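Local coordinates for protein fatty acyl CoA synthetase FADD13 (FATTY-ACYL-CoA SYNTHETASE) (Mycobacterium tuberculosis, PDB 3R44) that is an AMP-binding enzyme of the ANL clan, combining a large AMP-binding region with a smaller C-terminal domain, at residues Ala442-Pro447 / Ile454-Val459; Ala426-Val431 / Thr477-Tyr482. All coordinates share one frame; numbering follows the deposited sequence.

Contact 1 (Ala442-Pro447 / Ile454-Val459); sequences AVIGLP and IAAAIV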
loop_
_atom_site.group_PDB
_atom_site.type_symbol
_atom_site.label_atom_id
_atom_site.label_comp_id
_atom_site.label_asym_id
_atom_site.label_seq_id
_atom_site.Cartn_x
_atom_site.Cartn_y
_atom_site.Cartn_z
ATOM N N ALA A 442 -23.502 -9.586 -2.329
ATOM C CA ALA A 442 -22.248 -9.407 -1.599
ATOM C C ALA A 442 -22.320 -10.326 -0.438
ATOM O O ALA A 442 -23.337 -10.340 0.250
ATOM C CB ALA A 442 -22.138 -8.000 -1.097
ATOM N N VAL A 443 -21.213 -11.016 -0.126
ATOM C CA VAL A 443 -21.139 -11.947 1.004
ATOM C C VAL A 443 -20.146 -11.406 2.033
ATOM O O VAL A 443 -19.034 -10.969 1.662
ATOM C CB VAL A 443 -20.762 -13.380 0.559
ATOM C CG1 VAL A 443 -20.419 -14.310 1.782
ATOM C CG2 VAL A 443 -21.904 -13.993 -0.293
ATOM N N ILE A 444 -20.586 -11.393 3.283
ATOM C CA ILE A 444 -19.763 -11.050 4.450
ATOM C C ILE A 444 -19.912 -12.068 5.567
ATOM O O ILE A 444 -20.918 -12.780 5.679
ATOM C CB ILE A 444 -20.116 -9.669 5.053
ATOM C CG1 ILE A 444 -21.595 -9.614 5.445
ATOM C CG2 ILE A 444 -19.730 -8.561 4.073
ATOM C CD1 ILE A 444 -21.974 -8.380 6.344
ATOM N N GLY A 445 -18.943 -12.086 6.468
ATOM C CA GLY A 445 -19.104 -12.884 7.650
ATOM C C GLY A 445 -19.797 -12.019 8.685
ATOM O O GLY A 445 -19.545 -10.786 8.739
ATOM N N LEU A 446 -20.679 -12.645 9.460
ATOM C CA LEU A 446 -21.310 -12.015 10.610
ATOM C C LEU A 446 -20.956 -12.838 11.811
ATOM O O LEU A 446 -20.868 -14.066 11.701
ATOM C CB LEU A 446 -22.836 -11.986 10.455
ATOM C CG LEU A 446 -23.334 -10.994 9.406
ATOM C CD1 LEU A 446 -24.821 -11.097 9.244
ATOM C CD2 LEU A 446 -22.961 -9.552 9.715
ATOM N N PRO A 447 -20.781 -12.180 12.965
ATOM C CA PRO A 447 -20.371 -12.930 14.111
ATOM C C PRO A 447 -21.404 -13.953 14.537
ATOM O O PRO A 447 -22.602 -13.743 14.395
ATOM C CB PRO A 447 -20.137 -11.871 15.206
ATOM C CG PRO A 447 -20.476 -10.560 14.634
ATOM C CD PRO A 447 -20.877 -10.727 13.213
ATOM N N ILE A 454 -20.408 -16.680 10.336
ATOM C CA ILE A 454 -21.171 -17.385 9.357
ATOM C C ILE A 454 -21.153 -16.505 8.079
ATOM O O ILE A 454 -21.089 -15.292 8.158
ATOM C CB ILE A 454 -22.636 -17.650 9.822
ATOM C CG1 ILE A 454 -23.348 -16.351 10.143
ATOM C CG2 ILE A 454 -22.662 -18.627 11.001
ATOM C CD1 ILE A 454 -24.870 -16.446 9.950
ATOM N N ALA A 455 -21.220 -17.140 6.915
ATOM C CA ALA A 455 -21.317 -16.427 5.668
ATOM C C ALA A 455 -22.742 -16.015 5.444
ATOM O O ALA A 455 -23.631 -16.848 5.442
ATOM C CB ALA A 455 -20.869 -17.312 4.522
ATOM N N ALA A 456 -22.966 -14.716 5.331
ATOM C CA ALA A 456 -24.233 -14.125 5.051
ATOM C C ALA A 456 -24.197 -13.553 3.633
ATOM O O ALA A 456 -23.353 -12.718 3.320
ATOM C CB ALA A 456 -24.530 -12.959 6.014
ATOM N N ALA A 457 -25.109 -13.984 2.794
ATOM C CA ALA A 457 -25.287 -13.379 1.454
ATOM C C ALA A 457 -26.292 -12.263 1.485
ATOM O O ALA A 457 -27.465 -12.484 1.789
ATOM C CB ALA A 457 -25.733 -14.495 0.467
ATOM N N ILE A 458 -25.849 -11.057 1.147
ATOM C CA ILE A 458 -26.719 -9.894 1.023
ATOM C C ILE A 458 -27.097 -9.772 -0.466
ATOM O O ILE A 458 -26.233 -9.606 -1.353
ATOM C CB ILE A 458 -26.060 -8.632 1.579
ATOM C CG1 ILE A 458 -25.681 -8.843 3.073
ATOM C CG2 ILE A 458 -27.076 -7.531 1.523
ATOM C CD1 ILE A 458 -24.391 -9.307 3.285
ATOM N N VAL A 459 -28.371 -9.914 -0.749
ATOM C CA VAL A 459 -28.803 -10.150 -2.115
ATOM C C VAL A 459 -29.782 -9.073 -2.499
ATOM O O VAL A 459 -30.728 -8.807 -1.746
ATOM C CB VAL A 459 -29.472 -11.531 -2.248
ATOM C CG1 VAL A 459 -30.032 -11.647 -3.653
ATOM C CG2 VAL A 459 -28.423 -12.674 -1.934
#
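Ala442 and Ile458, Ile444 and Ala456, and Leu446 and Ile454 face each other as three antiparallel hydrogen-bonded pairs, each closed by two reciprocal backbone bonds. The straightest of the six runs from Ala456 N to Ile444 O, 2.8 Å at an N-H...O angle of 172°. Between these pairs, the non-hydrogen-bonded positions add CA-H...O contacts: Val443 CA lies 3.3 Å from Ala456 O, and Gly445 CA 3.2 Å from Ile454 O. Both carbonyl oxygens therefore accept an N-H and also meet a CA-H.

The two strands form a beta hairpin in the C-terminal domain. Their segment axes run at 137° rather than 180°, evidence of marked twist. Backbone bonds from Ala455, Ala457 and Val459 to residues 486-491 make strand 454-461 the middle of a three-stranded mixed sheet.

Apolar contacts occupy both faces. On the face bearing Ala442, Ile444 and Ile458, the latter two side chains cross obliquely, Ile444 CG1 touching Ile458 CD1 at 3.5 Å. The chi2 of Ile458, 92°, is away from a staggered value and places CD1 there, also near Ala442 O. Farther along, Leu446 CD1 rests 3.7 Å from Ala456 CB. Helix 504-511 packs on this face, Leu507 on Ala442 and Ile444, Arg508 on Ile444, Tyr511 on Ile458. On the other face Val443 sets its two methyls against Ala455 and Ala457: CG1 is 4.1 Å from Ala455 CB and CG2 is 3.9 Å from Ala457 CB. Ile428 and Ile432 of helix 425-432 lie against this side.

Contact 2 (Ala426-Val431 / Thr477-Tyr482); sequences AEIESV and TRLARY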
loop_
_atom_site.group_PDB
_atom_site.type_symbol
_atom_site.label_atom_id
_atom_site.label_comp_id
_atom_site.label_asym_id
_atom_site.label_seq_id
_atom_site.Cartn_x
_atom_site.Cartn_y
_atom_site.Cartn_z
ATOM N N ALA A 426 -16.200 -14.548 -2.614
ATOM C CA ALA A 426 -16.340 -14.578 -4.075
ATOM C C ALA A 426 -16.819 -15.933 -4.549
ATOM O O ALA A 426 -17.520 -16.024 -5.536
ATOM C CB ALA A 426 -15.007 -14.219 -4.808
ATOM N N GLU A 427 -16.472 -16.979 -3.804
ATOM C CA GLU A 427 -16.849 -18.352 -4.172
ATOM C C GLU A 427 -18.378 -18.477 -4.158
ATOM O O GLU A 427 -18.982 -19.080 -5.051
ATOM C CB GLU A 427 -16.219 -19.357 -3.193
ATOM C CG GLU A 427 -14.701 -19.197 -3.015
ATOM C CD GLU A 427 -14.093 -20.266 -2.066
ATOM O OE1 GLU A 427 -13.994 -21.438 -2.525
ATOM O OE2 GLU A 427 -13.719 -19.934 -0.894
ATOM N N ILE A 428 -18.984 -17.820 -3.180
ATOM C CA ILE A 428 -20.439 -17.814 -2.997
ATOM C C ILE A 428 -21.055 -16.760 -3.928
ATOM O O ILE A 428 -22.017 -17.039 -4.675
ATOM C CB ILE A 428 -20.821 -17.564 -1.529
ATOM C CG1 ILE A 428 -20.230 -18.663 -0.631
ATOM C CG2 ILE A 428 -22.352 -17.454 -1.395
ATOM C CD1 ILE A 428 -20.290 -18.331 0.899
ATOM N N GLU A 429 -20.510 -15.554 -3.902
ATOM C CA GLU A 429 -21.049 -14.499 -4.762
ATOM C C GLU A 429 -21.152 -14.912 -6.242
ATOM O O GLU A 429 -22.164 -14.657 -6.917
ATOM C CB GLU A 429 -20.210 -13.242 -4.635
ATOM C CG GLU A 429 -20.311 -12.536 -3.307
ATOM C CD GLU A 429 -19.147 -11.606 -3.046
ATOM O OE1 GLU A 429 -18.222 -11.578 -3.895
ATOM O OE2 GLU A 429 -19.155 -10.880 -2.013
ATOM N N SER A 430 -20.118 -15.566 -6.766
ATOM C CA SER A 430 -20.115 -15.960 -8.188
ATOM C C SER A 430 -21.146 -17.042 -8.527
ATOM O O SER A 430 -21.453 -17.217 -9.680
ATOM C CB SER A 430 -18.730 -16.424 -8.660
ATOM O OG SER A 430 -18.299 -17.551 -7.909
ATOM N N VAL A 431 -21.661 -17.760 -7.531
ATOM C CA VAL A 431 -22.717 -18.757 -7.742
ATOM C C VAL A 431 -24.108 -18.092 -7.693
ATOM O O VAL A 431 -24.958 -18.292 -8.569
ATOM C CB VAL A 431 -22.586 -19.888 -6.696
ATOM C CG1 VAL A 431 -23.800 -20.807 -6.730
ATOM C CG2 VAL A 431 -21.289 -20.691 -6.971
ATOM N N THR A 477 -25.804 -26.990 -5.119
ATOM C CA THR A 477 -25.555 -27.642 -6.399
ATOM C C THR A 477 -24.102 -27.467 -6.800
ATOM O O THR A 477 -23.504 -28.339 -7.425
ATOM C CB THR A 477 -26.404 -26.980 -7.530
ATOM O OG1 THR A 477 -27.783 -27.296 -7.360
ATOM C CG2 THR A 477 -25.945 -27.436 -8.893
ATOM N N ARG A 478 -23.537 -26.320 -6.452
ATOM C CA ARG A 478 -22.220 -25.952 -6.960
ATOM C C ARG A 478 -21.130 -25.905 -5.878
ATOM O O ARG A 478 -19.951 -25.890 -6.202
ATOM C CB ARG A 478 -22.305 -24.597 -7.677
ATOM C CG ARG A 478 -23.107 -24.604 -8.988
ATOM C CD ARG A 478 -23.819 -23.263 -9.224
ATOM N NE ARG A 478 -23.748 -22.827 -10.615
ATOM C CZ ARG A 478 -22.644 -22.354 -11.200
ATOM N NH1 ARG A 478 -21.500 -22.255 -10.523
ATOM N NH2 ARG A 478 -22.670 -21.999 -12.485
ATOM N N LEU A 479 -21.516 -25.880 -4.604
ATOM C CA LEU A 479 -20.560 -25.639 -3.527
ATOM C C LEU A 479 -20.620 -26.728 -2.496
ATOM O O LEU A 479 -21.693 -27.214 -2.151
ATOM C CB LEU A 479 -20.880 -24.320 -2.832
ATOM C CG LEU A 479 -20.675 -23.057 -3.675
ATOM C CD1 LEU A 479 -21.270 -21.854 -2.986
ATOM C CD2 LEU A 479 -19.207 -22.830 -4.031
ATOM N N ALA A 480 -19.463 -27.088 -1.972
ATOM C CA ALA A 480 -19.417 -27.927 -0.793
ATOM C C ALA A 480 -20.386 -27.389 0.272
ATOM O O ALA A 480 -20.613 -26.170 0.386
ATOM C CB ALA A 480 -17.993 -27.981 -0.254
ATOM N N ARG A 481 -20.958 -28.305 1.042
ATOM C CA ARG A 481 -21.931 -27.968 2.091
ATOM C C ARG A 481 -21.431 -26.874 3.069
ATOM O O ARG A 481 -22.188 -25.957 3.392
ATOM C CB ARG A 481 -22.365 -29.250 2.837
ATOM C CG ARG A 481 -23.764 -29.220 3.442
ATOM N N TYR A 482 -20.172 -26.945 3.527
ATOM C CA TYR A 482 -19.647 -25.968 4.510
ATOM C C TYR A 482 -19.504 -24.551 3.949
ATOM O O TYR A 482 -19.392 -23.602 4.706
ATOM C CB TYR A 482 -18.314 -26.417 5.134
ATOM C CG TYR A 482 -17.085 -26.240 4.251
ATOM C CD1 TYR A 482 -16.240 -25.143 4.411
ATOM C CD2 TYR A 482 -16.774 -27.163 3.260
ATOM C CE1 TYR A 482 -15.117 -24.970 3.603
ATOM C CE2 TYR A 482 -15.641 -27.013 2.458
ATOM C CZ TYR A 482 -14.822 -25.916 2.634
ATOM O OH TYR A 482 -13.708 -25.748 1.844
#
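Val431 and Leu479 meet because of where their first torsions put the branches. In Val431, CG1 stands anti to the backbone N (chi1 170°) and CG2 anti to the carbonyl carbon; with CB directed toward the 477-482 segment, CG1 is left to meet Arg478 and CG2 to meet both Arg478 and Leu479. In Leu479, CG lies anti to the carbonyl carbon (chi1 -67°), and it comes to 4.1 Å from Val431 CG2.

The two methyls of Leu479 take different partners. CD1 reaches Ile428 CG1 at 4.1 Å, the two side chains crossing at about a right angle, although the CB of Ile428 itself points away from this segment. CD2 approaches Glu427 O at 3.9 Å, a packing contact against the helix backbone, one turn before Val431, and also lies near Val431 CG2.

Arg478 and Val431 slide past each other in opposite directions. The arginine chain is bent at chi2 and chi3, and its CD packs on Val431 CG1 at 3.5 Å, the tightest approach between the segments. Farther out, Arg478 NH1 lies 3.9 Å from Val431 CG2, with the methyl oblique to the guanidinium; NE makes a weak hydrogen bond to Tyr474 OH.

In the C-terminal domain the contact joins helix 425-432 to the 477-482 segment, which continues from helix 468-478. Tyr474 and Cys475 of the second helix also touch Val431, and Leu484 touches Leu479. Within the first helix, Ala426 O accepts from both Ser430 N and Ser430 OG, the hydroxyl at 2.9 Å.

The two segments meet through van der Waals contacts, so what the contact offers is apolar burial, carried by Val431, Leu479, Ile428 and the aliphatic chain of Arg478. Val431 meets that chain most closely, which probably leaves the charge at the exposed margin, where it would cost little desolvation.

Following the chain from its N terminus, helix 425-432 comes first, then strands 438-448 and 454-461, then helix 468-478 and the 477-482 segment. Contact 1 closes the short hairpin loop between the strands; contact 2 closes a much longer loop, from helix 425-432 to the 477-482 segment, and contact 1 lies wholly within it. Their centres are about 13 Å apart. Helix 425-432 links them: Ile428 CG2 packs on Val443 CG2 at 3.7 Å, and Ile428 CD1 on Ala455 CB at 3.8 Å. Glu429 OE2 makes a probable hydrogen bond to Val443 N and a salt bridge to Lys504. Contact 2 adds the 477-482 segment to helix 425-432, which itself packs on the sheet.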